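Local atomic coordinates of DUF3822 family protein (Bacteroides thetaiotaomicron VPI-5482, PDB entry 3HRG), a protein that is of unknown function but has an actin-like ATPase fold, so that a nucleotide-dependent role is plausible though unproven. Residues A[213-218]-A[236-241]; A[161-166]-A[174-179]; A[78-83]-A[117-122]; A[191-196]-A[222-227]. One frame throughout, in Å; residues are numbered along the deposited sequence.

Interaction 1 of 4, residues A[213-218]-A[236-241]; sequences RDELHL and ILQVFI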
# COMPACT_ATOMS: atom_id res chain seq x y z
N ARG A 213 21.86 10.84 -11.89
CA ARG A 213 20.71 10.78 -12.81
C ARG A 213 19.40 10.29 -12.19
O ARG A 213 18.34 10.89 -12.38
CB ARG A 213 21.04 9.82 -13.97
CG ARG A 213 19.93 9.57 -15.05
CD ARG A 213 20.33 8.34 -15.91
NE ARG A 213 20.16 7.07 -15.16
CZ ARG A 213 20.82 5.93 -15.38
NH1 ARG A 213 21.77 5.85 -16.31
NH2 ARG A 213 20.57 4.84 -14.64
N ASP A 214 19.47 9.18 -11.44
CA ASP A 214 18.25 8.54 -10.91
C ASP A 214 17.60 9.28 -9.74
O ASP A 214 18.24 10.04 -9.06
CB ASP A 214 18.52 7.05 -10.71
CG ASP A 214 18.98 6.38 -12.00
OD1 ASP A 214 18.54 6.78 -13.08
OD2 ASP A 214 19.77 5.43 -11.95
N GLU A 215 16.32 8.99 -9.50
CA GLU A 215 15.56 9.76 -8.53
C GLU A 215 14.91 8.97 -7.43
O GLU A 215 14.45 7.86 -7.64
CB GLU A 215 14.45 10.56 -9.26
CG GLU A 215 14.98 11.55 -10.30
CD GLU A 215 13.91 12.36 -11.04
OE1 GLU A 215 12.68 12.20 -10.80
OE2 GLU A 215 14.32 13.18 -11.88
N LEU A 216 14.88 9.60 -6.24
CA LEU A 216 14.22 9.06 -5.07
C LEU A 216 13.03 9.98 -4.77
O LEU A 216 13.22 11.21 -4.62
CB LEU A 216 15.14 8.99 -3.84
CG LEU A 216 14.46 8.67 -2.52
CD1 LEU A 216 13.69 7.31 -2.62
CD2 LEU A 216 15.48 8.68 -1.36
N HIS A 217 11.85 9.39 -4.69
CA HIS A 217 10.59 10.07 -4.38
C HIS A 217 10.02 9.48 -3.08
O HIS A 217 9.81 8.27 -2.96
CB HIS A 217 9.62 9.94 -5.54
CG HIS A 217 10.09 10.60 -6.80
ND1 HIS A 217 9.58 11.79 -7.25
CD2 HIS A 217 11.03 10.23 -7.71
CE1 HIS A 217 10.18 12.15 -8.38
NE2 HIS A 217 11.07 11.22 -8.68
N LEU A 218 9.81 10.33 -2.09
CA LEU A 218 9.35 9.91 -0.77
C LEU A 218 7.93 10.36 -0.47
O LEU A 218 7.52 11.47 -0.84
CB LEU A 218 10.27 10.51 0.29
CG LEU A 218 11.73 10.10 0.28
CD1 LEU A 218 12.57 11.01 1.16
CD2 LEU A 218 11.85 8.66 0.71
N ILE A 236 22.24 10.80 -2.77
CA ILE A 236 21.27 10.84 -3.86
C ILE A 236 21.05 12.29 -4.18
O ILE A 236 20.46 13.06 -3.39
CB ILE A 236 19.99 10.15 -3.48
CG1 ILE A 236 20.27 8.69 -3.07
CG2 ILE A 236 18.99 10.24 -4.67
CD1 ILE A 236 19.13 8.03 -2.35
N LEU A 237 21.52 12.69 -5.35
CA LEU A 237 21.44 14.09 -5.73
C LEU A 237 20.04 14.56 -6.14
O LEU A 237 19.79 15.76 -6.10
CB LEU A 237 22.51 14.40 -6.78
CG LEU A 237 23.96 14.07 -6.33
CD1 LEU A 237 25.01 14.46 -7.39
CD2 LEU A 237 24.30 14.71 -4.98
N GLN A 238 19.13 13.65 -6.52
CA GLN A 238 17.77 14.01 -6.94
C GLN A 238 16.78 13.34 -5.97
O GLN A 238 16.42 12.17 -6.16
CB GLN A 238 17.48 13.56 -8.40
CG GLN A 238 18.61 13.87 -9.46
CD GLN A 238 19.03 15.31 -9.55
OE1 GLN A 238 18.22 16.22 -9.32
NE2 GLN A 238 20.31 15.54 -9.94
N VAL A 239 16.44 14.04 -4.89
CA VAL A 239 15.51 13.53 -3.87
C VAL A 239 14.31 14.47 -3.78
O VAL A 239 14.48 15.69 -3.69
CB VAL A 239 16.13 13.41 -2.46
CG1 VAL A 239 15.12 12.76 -1.49
CG2 VAL A 239 17.40 12.61 -2.48
N PHE A 240 13.10 13.92 -3.82
CA PHE A 240 11.86 14.72 -3.76
C PHE A 240 10.85 14.19 -2.76
O PHE A 240 10.85 13.00 -2.44
CB PHE A 240 11.17 14.71 -5.12
CG PHE A 240 12.05 15.13 -6.24
CD1 PHE A 240 12.17 16.47 -6.57
CD2 PHE A 240 12.76 14.18 -6.97
CE1 PHE A 240 13.02 16.87 -7.61
CE2 PHE A 240 13.59 14.58 -8.02
CZ PHE A 240 13.73 15.92 -8.34
N ILE A 241 10.02 15.10 -2.23
CA ILE A 241 8.92 14.76 -1.34
C ILE A 241 7.73 14.85 -2.25
O ILE A 241 7.44 15.93 -2.80
CB ILE A 241 8.72 15.73 -0.17
CG1 ILE A 241 9.99 15.82 0.67
CG2 ILE A 241 7.49 15.29 0.69
CD1 ILE A 241 10.36 14.57 1.27
O HOH W 1 20.11 11.36 -7.73

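Interaction 2 of 4, residues A[161-166]-A[174-179]; sequences KKMYAS and IYCFER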
# COMPACT_ATOMS: atom_id res chain seq x y z
N LYS A 161 15.81 6.35 -13.90
CA LYS A 161 15.19 5.27 -13.12
C LYS A 161 14.65 5.94 -11.88
O LYS A 161 15.15 6.99 -11.44
CB LYS A 161 16.15 4.16 -12.73
CG LYS A 161 16.78 3.44 -13.91
CD LYS A 161 17.66 2.31 -13.44
CE LYS A 161 18.38 1.63 -14.59
NZ LYS A 161 19.18 0.48 -14.06
N LYS A 162 13.64 5.34 -11.27
CA LYS A 162 13.01 5.97 -10.13
C LYS A 162 12.76 5.01 -8.99
O LYS A 162 12.39 3.85 -9.21
CB LYS A 162 11.72 6.66 -10.59
CG LYS A 162 12.01 7.86 -11.55
CD LYS A 162 10.81 8.37 -12.17
CE LYS A 162 11.10 9.39 -13.25
NZ LYS A 162 11.63 8.78 -14.51
N MSE A 163 13.01 5.50 -7.78
CA MSE A 163 12.74 4.76 -6.57
C MSE A 163 11.64 5.51 -5.84
O MSE A 163 11.81 6.71 -5.53
CB MSE A 163 13.98 4.70 -5.65
CG MSE A 163 13.69 3.99 -4.35
SE MSE A 163 15.25 3.75 -3.20
CE MSE A 163 16.26 2.58 -4.31
N TYR A 164 10.52 4.85 -5.57
CA TYR A 164 9.39 5.43 -4.82
C TYR A 164 9.37 4.72 -3.48
O TYR A 164 9.33 3.50 -3.45
CB TYR A 164 8.04 5.25 -5.53
CG TYR A 164 7.98 5.99 -6.83
CD1 TYR A 164 7.55 7.31 -6.87
CD2 TYR A 164 8.36 5.38 -8.02
CE1 TYR A 164 7.51 8.02 -8.06
CE2 TYR A 164 8.31 6.10 -9.24
CZ TYR A 164 7.91 7.40 -9.24
OH TYR A 164 7.85 8.10 -10.42
N ALA A 165 9.45 5.48 -2.39
CA ALA A 165 9.46 4.95 -1.04
C ALA A 165 8.26 5.49 -0.27
O ALA A 165 8.09 6.72 -0.17
CB ALA A 165 10.77 5.34 -0.34
N SER A 166 7.43 4.57 0.23
CA SER A 166 6.25 4.88 1.01
C SER A 166 6.64 4.55 2.45
O SER A 166 6.80 3.37 2.83
CB SER A 166 5.07 4.07 0.58
OG SER A 166 3.95 4.38 1.35
N ILE A 174 9.43 -0.05 -0.64
CA ILE A 174 10.24 0.48 -1.73
C ILE A 174 9.84 -0.15 -3.06
O ILE A 174 9.77 -1.38 -3.17
CB ILE A 174 11.73 0.26 -1.47
CG1 ILE A 174 12.14 0.90 -0.14
CG2 ILE A 174 12.60 0.80 -2.64
CD1 ILE A 174 13.60 0.69 0.24
N TYR A 175 9.60 0.71 -4.05
CA TYR A 175 9.14 0.33 -5.39
C TYR A 175 10.04 1.03 -6.41
O TYR A 175 10.06 2.27 -6.50
CB TYR A 175 7.69 0.74 -5.61
CG TYR A 175 6.77 0.28 -4.50
CD1 TYR A 175 6.28 -1.02 -4.47
CD2 TYR A 175 6.44 1.14 -3.45
CE1 TYR A 175 5.42 -1.46 -3.42
CE2 TYR A 175 5.56 0.72 -2.41
CZ TYR A 175 5.09 -0.58 -2.40
OH TYR A 175 4.27 -1.00 -1.38
N CYS A 176 10.76 0.24 -7.20
CA CYS A 176 11.72 0.78 -8.16
C CYS A 176 11.32 0.50 -9.60
O CYS A 176 10.87 -0.60 -9.90
CB CYS A 176 13.13 0.23 -7.89
SG CYS A 176 13.73 0.68 -6.28
N PHE A 177 11.57 1.49 -10.48
CA PHE A 177 11.16 1.40 -11.87
C PHE A 177 12.12 1.93 -12.90
O PHE A 177 12.89 2.84 -12.63
CB PHE A 177 9.88 2.24 -12.08
CG PHE A 177 8.70 1.77 -11.32
CD1 PHE A 177 8.49 2.20 -10.01
CD2 PHE A 177 7.81 0.86 -11.88
CE1 PHE A 177 7.36 1.75 -9.31
CE2 PHE A 177 6.71 0.43 -11.19
CZ PHE A 177 6.49 0.86 -9.92
N GLU A 178 11.99 1.38 -14.11
CA GLU A 178 12.72 1.85 -15.27
C GLU A 178 11.67 1.90 -16.37
O GLU A 178 11.16 0.85 -16.76
CB GLU A 178 13.87 0.91 -15.67
CG GLU A 178 14.62 1.38 -16.93
CD GLU A 178 15.86 0.58 -17.23
OE1 GLU A 178 16.11 -0.47 -16.59
OE2 GLU A 178 16.61 1.04 -18.08
N ARG A 179 11.35 3.13 -16.80
CA ARG A 179 10.37 3.42 -17.86
C ARG A 179 9.10 2.56 -17.73
O ARG A 179 8.70 1.85 -18.65
CB ARG A 179 11.02 3.30 -19.24
CG ARG A 179 10.22 3.93 -20.39
CD ARG A 179 11.02 3.89 -21.68
NE ARG A 179 10.35 4.61 -22.76

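Interaction 3 of 4, residues A[78-83]-A[117-122]; sequences FTMIPL and VVIIFG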
# COMPACT_ATOMS: atom_id res chain seq x y z
N PHE A 78 4.35 -9.04 2.08
CA PHE A 78 4.00 -9.23 0.67
C PHE A 78 5.27 -9.59 -0.07
O PHE A 78 6.39 -9.29 0.37
CB PHE A 78 3.33 -8.02 -0.01
CG PHE A 78 4.25 -6.82 -0.18
CD1 PHE A 78 5.06 -6.68 -1.30
CD2 PHE A 78 4.31 -5.87 0.80
CE1 PHE A 78 5.88 -5.58 -1.44
CE2 PHE A 78 5.13 -4.77 0.68
CZ PHE A 78 5.95 -4.64 -0.45
N THR A 79 5.08 -10.25 -1.21
CA THR A 79 6.15 -10.67 -2.07
C THR A 79 5.75 -10.47 -3.53
O THR A 79 4.64 -10.84 -3.93
CB THR A 79 6.43 -12.15 -1.87
OG1 THR A 79 7.01 -12.36 -0.59
CG2 THR A 79 7.40 -12.67 -2.97
N MSE A 80 6.63 -9.87 -4.32
CA MSE A 80 6.36 -9.65 -5.73
C MSE A 80 7.01 -10.72 -6.57
O MSE A 80 8.15 -11.08 -6.31
CB MSE A 80 6.87 -8.27 -6.15
CG MSE A 80 6.58 -7.90 -7.61
SE MSE A 80 7.84 -8.53 -8.92
CE MSE A 80 9.39 -7.45 -8.44
N ILE A 81 6.26 -11.24 -7.55
CA ILE A 81 6.83 -12.21 -8.49
C ILE A 81 6.37 -11.84 -9.91
O ILE A 81 5.23 -11.42 -10.14
CB ILE A 81 6.47 -13.68 -8.13
CG1 ILE A 81 7.34 -14.66 -8.94
CG2 ILE A 81 5.00 -13.95 -8.30
CD1 ILE A 81 6.93 -16.09 -8.74
N PRO A 82 7.30 -11.91 -10.88
CA PRO A 82 6.87 -11.56 -12.22
C PRO A 82 5.77 -12.53 -12.66
O PRO A 82 5.81 -13.69 -12.26
CB PRO A 82 8.13 -11.75 -13.07
CG PRO A 82 9.23 -11.55 -12.14
CD PRO A 82 8.78 -11.94 -10.79
N LEU A 83 4.82 -12.05 -13.45
CA LEU A 83 3.68 -12.89 -13.89
C LEU A 83 4.13 -14.15 -14.61
O LEU A 83 3.59 -15.24 -14.37
CB LEU A 83 2.72 -12.08 -14.77
CG LEU A 83 1.47 -12.79 -15.32
CD1 LEU A 83 0.60 -13.30 -14.19
CD2 LEU A 83 0.66 -11.88 -16.22
N VAL A 117 3.15 -8.36 -13.25
CA VAL A 117 3.60 -8.84 -11.96
C VAL A 117 2.44 -9.29 -11.10
O VAL A 117 1.25 -8.98 -11.38
CB VAL A 117 4.40 -7.78 -11.15
CG1 VAL A 117 5.63 -7.23 -11.91
CG2 VAL A 117 3.51 -6.64 -10.74
N VAL A 118 2.79 -10.05 -10.07
CA VAL A 118 1.82 -10.53 -9.08
C VAL A 118 2.32 -10.18 -7.73
O VAL A 118 3.50 -10.29 -7.47
CB VAL A 118 1.66 -12.05 -9.17
CG1 VAL A 118 0.69 -12.61 -8.06
CG2 VAL A 118 1.21 -12.43 -10.54
N ILE A 119 1.42 -9.74 -6.85
CA ILE A 119 1.74 -9.44 -5.48
C ILE A 119 1.01 -10.50 -4.63
O ILE A 119 -0.23 -10.59 -4.71
CB ILE A 119 1.26 -8.05 -5.05
CG1 ILE A 119 1.95 -6.94 -5.88
CG2 ILE A 119 1.50 -7.83 -3.51
CD1 ILE A 119 3.44 -6.83 -5.62
N ILE A 120 1.79 -11.31 -3.90
CA ILE A 120 1.30 -12.34 -2.99
C ILE A 120 1.38 -11.70 -1.62
O ILE A 120 2.40 -11.11 -1.28
CB ILE A 120 2.14 -13.61 -3.06
CG1 ILE A 120 2.29 -14.13 -4.50
CG2 ILE A 120 1.50 -14.67 -2.18
CD1 ILE A 120 3.39 -15.27 -4.66
N PHE A 121 0.29 -11.75 -0.84
CA PHE A 121 0.23 -11.01 0.43
C PHE A 121 -0.56 -11.76 1.52
O PHE A 121 -1.46 -12.53 1.25
CB PHE A 121 -0.35 -9.59 0.21
CG PHE A 121 -1.81 -9.55 -0.19
CD1 PHE A 121 -2.20 -9.72 -1.52
CD2 PHE A 121 -2.80 -9.33 0.76
CE1 PHE A 121 -3.55 -9.67 -1.89
CE2 PHE A 121 -4.15 -9.28 0.39
CZ PHE A 121 -4.51 -9.45 -0.95
N GLY A 122 -0.18 -11.51 2.76
CA GLY A 122 -0.82 -12.16 3.88
C GLY A 122 -1.86 -11.25 4.51
O GLY A 122 -1.74 -10.02 4.46

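Interaction 4 of 4, residues A[191-196]-A[222-227]; sequences MQTEDR and LSDKET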
# COMPACT_ATOMS: atom_id res chain seq x y z
N MSE A 191 12.05 1.71 12.05
CA MSE A 191 11.38 2.64 12.94
C MSE A 191 11.95 4.07 12.93
O MSE A 191 11.24 5.03 13.25
CB MSE A 191 11.58 2.16 14.40
CG MSE A 191 11.76 0.61 14.75
SE MSE A 191 10.29 -0.73 14.79
CE MSE A 191 10.07 -1.00 12.90
N GLN A 192 13.26 4.18 12.68
CA GLN A 192 13.98 5.43 12.72
C GLN A 192 14.81 5.75 11.55
O GLN A 192 15.08 4.91 10.69
CB GLN A 192 14.79 5.45 14.01
CG GLN A 192 15.79 4.38 14.17
CD GLN A 192 15.96 4.05 15.61
OE1 GLN A 192 15.49 4.77 16.50
NE2 GLN A 192 16.60 2.93 15.86
N THR A 193 15.18 7.02 11.53
CA THR A 193 15.90 7.60 10.43
C THR A 193 17.10 6.78 9.96
O THR A 193 17.20 6.56 8.76
CB THR A 193 16.32 9.00 10.80
OG1 THR A 193 15.15 9.69 11.27
CG2 THR A 193 16.86 9.69 9.61
N GLU A 194 17.97 6.34 10.87
CA GLU A 194 19.18 5.59 10.45
C GLU A 194 18.83 4.30 9.71
O GLU A 194 19.50 3.97 8.74
CB GLU A 194 20.15 5.29 11.61
CG GLU A 194 19.63 4.31 12.64
CD GLU A 194 20.54 4.17 13.86
OE1 GLU A 194 21.69 3.68 13.76
OE2 GLU A 194 20.06 4.53 14.96
N ASP A 195 17.79 3.58 10.14
CA ASP A 195 17.35 2.33 9.47
C ASP A 195 16.69 2.60 8.12
O ASP A 195 16.84 1.84 7.15
CB ASP A 195 16.25 1.63 10.22
CG ASP A 195 16.64 1.09 11.52
OD1 ASP A 195 17.84 0.84 11.75
OD2 ASP A 195 15.68 0.85 12.29
N ARG A 196 15.89 3.67 8.07
CA ARG A 196 15.22 4.03 6.83
C ARG A 196 16.27 4.32 5.75
O ARG A 196 16.17 3.82 4.63
CB ARG A 196 14.32 5.27 7.05
CG ARG A 196 13.07 4.95 7.85
CD ARG A 196 12.30 6.21 8.23
NE ARG A 196 11.04 5.85 8.85
CZ ARG A 196 10.20 6.68 9.47
NH1 ARG A 196 10.51 7.98 9.66
NH2 ARG A 196 9.06 6.21 9.96
N LEU A 222 6.71 10.98 7.34
CA LEU A 222 8.08 11.49 7.32
C LEU A 222 8.52 12.25 8.57
O LEU A 222 8.73 13.46 8.55
CB LEU A 222 8.24 12.38 6.07
CG LEU A 222 7.77 11.67 4.79
CD1 LEU A 222 7.87 12.53 3.51
CD2 LEU A 222 8.56 10.37 4.60
N SER A 223 8.68 11.50 9.66
CA SER A 223 9.12 12.01 10.93
C SER A 223 10.63 12.25 10.79
O SER A 223 11.30 11.58 9.99
CB SER A 223 8.83 11.01 12.03
OG SER A 223 9.47 9.78 11.73
N ASP A 224 11.14 13.21 11.55
CA ASP A 224 12.56 13.55 11.52
C ASP A 224 13.00 13.85 10.08
O ASP A 224 14.07 13.41 9.63
CB ASP A 224 13.34 12.35 12.10
CG ASP A 224 14.74 12.69 12.52
OD1 ASP A 224 14.99 13.84 12.96
OD2 ASP A 224 15.58 11.78 12.44
N LYS A 225 12.17 14.60 9.37
CA LYS A 225 12.40 14.89 7.95
C LYS A 225 13.74 15.57 7.68
O LYS A 225 14.48 15.15 6.79
CB LYS A 225 11.28 15.78 7.39
CG LYS A 225 11.29 15.94 5.86
CD LYS A 225 10.45 17.13 5.34
CE LYS A 225 11.06 18.51 5.64
N GLU A 226 14.09 16.58 8.48
CA GLU A 226 15.33 17.32 8.24
C GLU A 226 16.56 16.39 8.24
O GLU A 226 17.38 16.44 7.32
CB GLU A 226 15.49 18.47 9.21
CG GLU A 226 16.66 19.40 8.89
CD GLU A 226 16.67 20.65 9.75
OE1 GLU A 226 15.67 20.94 10.45
OE2 GLU A 226 17.69 21.37 9.72
N THR A 227 16.64 15.52 9.24
CA THR A 227 17.75 14.57 9.35
C THR A 227 17.74 13.57 8.21
O THR A 227 18.79 13.29 7.61
CB THR A 227 17.70 13.86 10.71
OG1 THR A 227 17.82 14.85 11.73
CG2 THR A 227 18.85 12.84 10.86
O HOH W 2 13.03 9.58 9.38

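Interaction 1 of 4, residues A[213-218]-A[236-241]
In the beta-alpha-beta unit formed by strand 215-220, helix 225-235 and strand 239-241, Leu216, His217 and Leu218 pair in parallel with Val239, Phe240 and Ile241 at one margin of a five-stranded mixed sheet of the actin-like fold. Leu216 N donates to Gln238 O, Phe240 N to Leu216 O (2.8 Å), and Leu218 N to Phe240 O. Where the two strands begin to part, a water replaces the direct bond, donating to Asp214 O at 2.6 Å and accepting from Gln238 N.

The face bearing Leu216, Leu218 and Val239 is aliphatic. Leu216 meets Ile236 at about a right angle, CD2 against CD1 at 3.8 Å, while Val239 CG1 lies 4.1 Å from Leu218 CD1. Leu232 of helix 225-235, the helix of the crossover, covers both leucines.

The other face is aromatic and polar. His217 and Phe240 lie side by side, CG anti to the carbonyl carbon in each (chi1 -63° and -54°). Their planes are only 25° apart but slid, with centroids separated by 5.0 Å, so the rings barely overlap; Tyr164 of the neighbouring strand also meets the imidazole. In the conformer of Glu215 described here, OE1 lies near the ring plane and accepts from His217 NE2 at 2.8 Å on its anti side, which would help set the ring's rotation; the same conformer places Glu215 CD 3.8 Å from Phe240 CE2.

Interaction 2 of 4, residues A[161-166]-A[174-179]
Met163, present as selenomethionine, reaches across to Ile174 and Cys176 in the antiparallel hairpin of strands 162-167 and 171-178. Met163 CB lies 4.1 Å from Cys176 SG. CG, anti to the backbone N (chi1 177°), touches two partners, Ile174 CG2 at 3.8 Å and the same sulfur; SE stays beside Ile174 CG2, and CE turns back to reach Cys176 SG at 3.7 Å. Helix 193-206 covers this face through Leu200, Val203 and Trp204.

Beneath the side chains, Lys162 with Phe177 and Tyr164 with Tyr175 form hydrogen-bonded pairs, each joined by two N-H to O bonds; Met163 and Cys176 make the non-hydrogen-bonded pair between them. On the opposite face Tyr164 CD2 meets Phe177 CD1 at 3.8 Å, the planes oblique at 71°, with Phe151 of helix 144-154 stacked on Tyr164. Lys162 NZ is surrounded by carbonyls of residues 155 to 160, Ser160 among them, consistent with a protonated amine.

At the open end, Lys161 rests CB 3.5 Å from Phe177 O and extends until CE is 3.7 Å from Glu178 OE1. An alanine in place of Lys161 would probably leave the Glu178 carboxylate without its nearby positive charge and open a gap beside it. Because Lys161 NZ stays 4.1 Å from Glu178 OE1, too far for a salt bridge, the attraction is probably a diffuse one between opposite charges.

Interaction 3 of 4, residues A[78-83]-A[117-122]
Met80 lies against Ile119 and Val117 on one face of an antiparallel pair of strands. Met80 CB is 3.8 Å from Ile119 CD1. Further out, the bend at chi2 (-85°) sets the selenium of this selenomethionine beside Val117, SE to Val117 CG1 at 3.9 Å. Next along, Phe78 CB and Phe121 CB make the one meeting of these two side chains, 4.0 Å apart: in both, CG sits in the crowded position between the backbone N and the carbonyl carbon (chi1 68°), and each ring leads off from the opposing strand. On the other face of the sheet, Ile81 and Val118 lie side by side, Ile81 CG2 to Val118 CB at 3.9 Å in the conformer described, and Leu83 closes over the end at about a right angle to Val118, its CD1 3.8 Å from Val118 CG2.

What holds these groups in register is the backbone. Thr79 with Ile120 and Ile81 with Val118 are hydrogen-bonded pairs, two bonds each, and Phe78 CA adds a CA-H...O contact to Ile120 O at 3.1 Å. The strands belong to a small three-stranded antiparallel sheet, separate from the two five-stranded mixed sheets of the actin-like fold; 78-82 lies at its margin and 117-124 in its middle, with 105-112 beyond.

Outside this shell, the face of Phe78, Met80 and Ile119 is covered by helix 144-154 and strand 181-189: Ser144 and Ser187 touch Phe78, Leu182 and Ala185 touch Met80, and Ile148 touches Ile119. Over the other face, Phe86 touches Ile81, Val118 and Ile120, while Thr79 OG1 is hydrogen-bonded to His99 NE2.

Interaction 4 of 4, residues A[191-196]-A[222-227]
Thr193 and Arg196 face Ser223 and Asp224 where the N-terminal ends of helix 193-206 and helix 225-235 come together, two helices that cover the same face of the five-stranded sheet of the actin-like fold. Gln192 and Asp224 hold the N-cap positions, and Arg196 N closes the first turn on Gln192 O. The Asp224 side chain makes no capping bond; OD2 takes up Thr193 instead.

The side chains of Thr193 and Asp224 cross at about a right angle. Asp224 OD2 accepts from Thr193 OG1, though the modelled 2.4 Å is doubtfully short. On its other branch Thr193 also crosses Thr227 at about a right angle, methyl against methyl, CG2 to CG2 at 3.9 Å.

Arg196 is extended from CG to NE, which brings NE toward the loop before the second helix. From there Arg196 NH1 donates to Ser223 OG at 2.9 Å, the hydroxyl tilted 19° from the guanidinium plane, while NH2 has a weak hydrogen bond to Arg168 O. An alanine in place of Arg196 would probably leave Ser223 OG without this donor and the nearby water without one of its three partners.

That water lies at the guanidinium edge, in plane, and bridges the two segments: it accepts from Arg196 NH1 at 3.0 Å and donates to Thr193 OG1 at 2.8 Å and to Ser223 O at 2.7 Å.

From the N terminus, interaction 3 comes first, closing a 33-residue loop within the small antiparallel sheet. Interaction 2 follows in series as a tight hairpin. Interactions 4 and 1 then cross: 191-196 and 213-218 open before 222-227 and 236-241 close them, so the starts of helices 193-206 and 225-235 and the strand pair 215-220 with 239-241 are tied in alternation, and one conformer of Leu222 packs on Ile241. Strands 162-167 and 215-220 are neighbours, and Met163 pairs with Glu215 and His217, which makes interactions 1 and 2 one continuous sheet. Tyr175 reaches Phe78, linking that sheet to interaction 3, whereas interactions 3 and 4 stay about 14 Å apart at their nearest atoms.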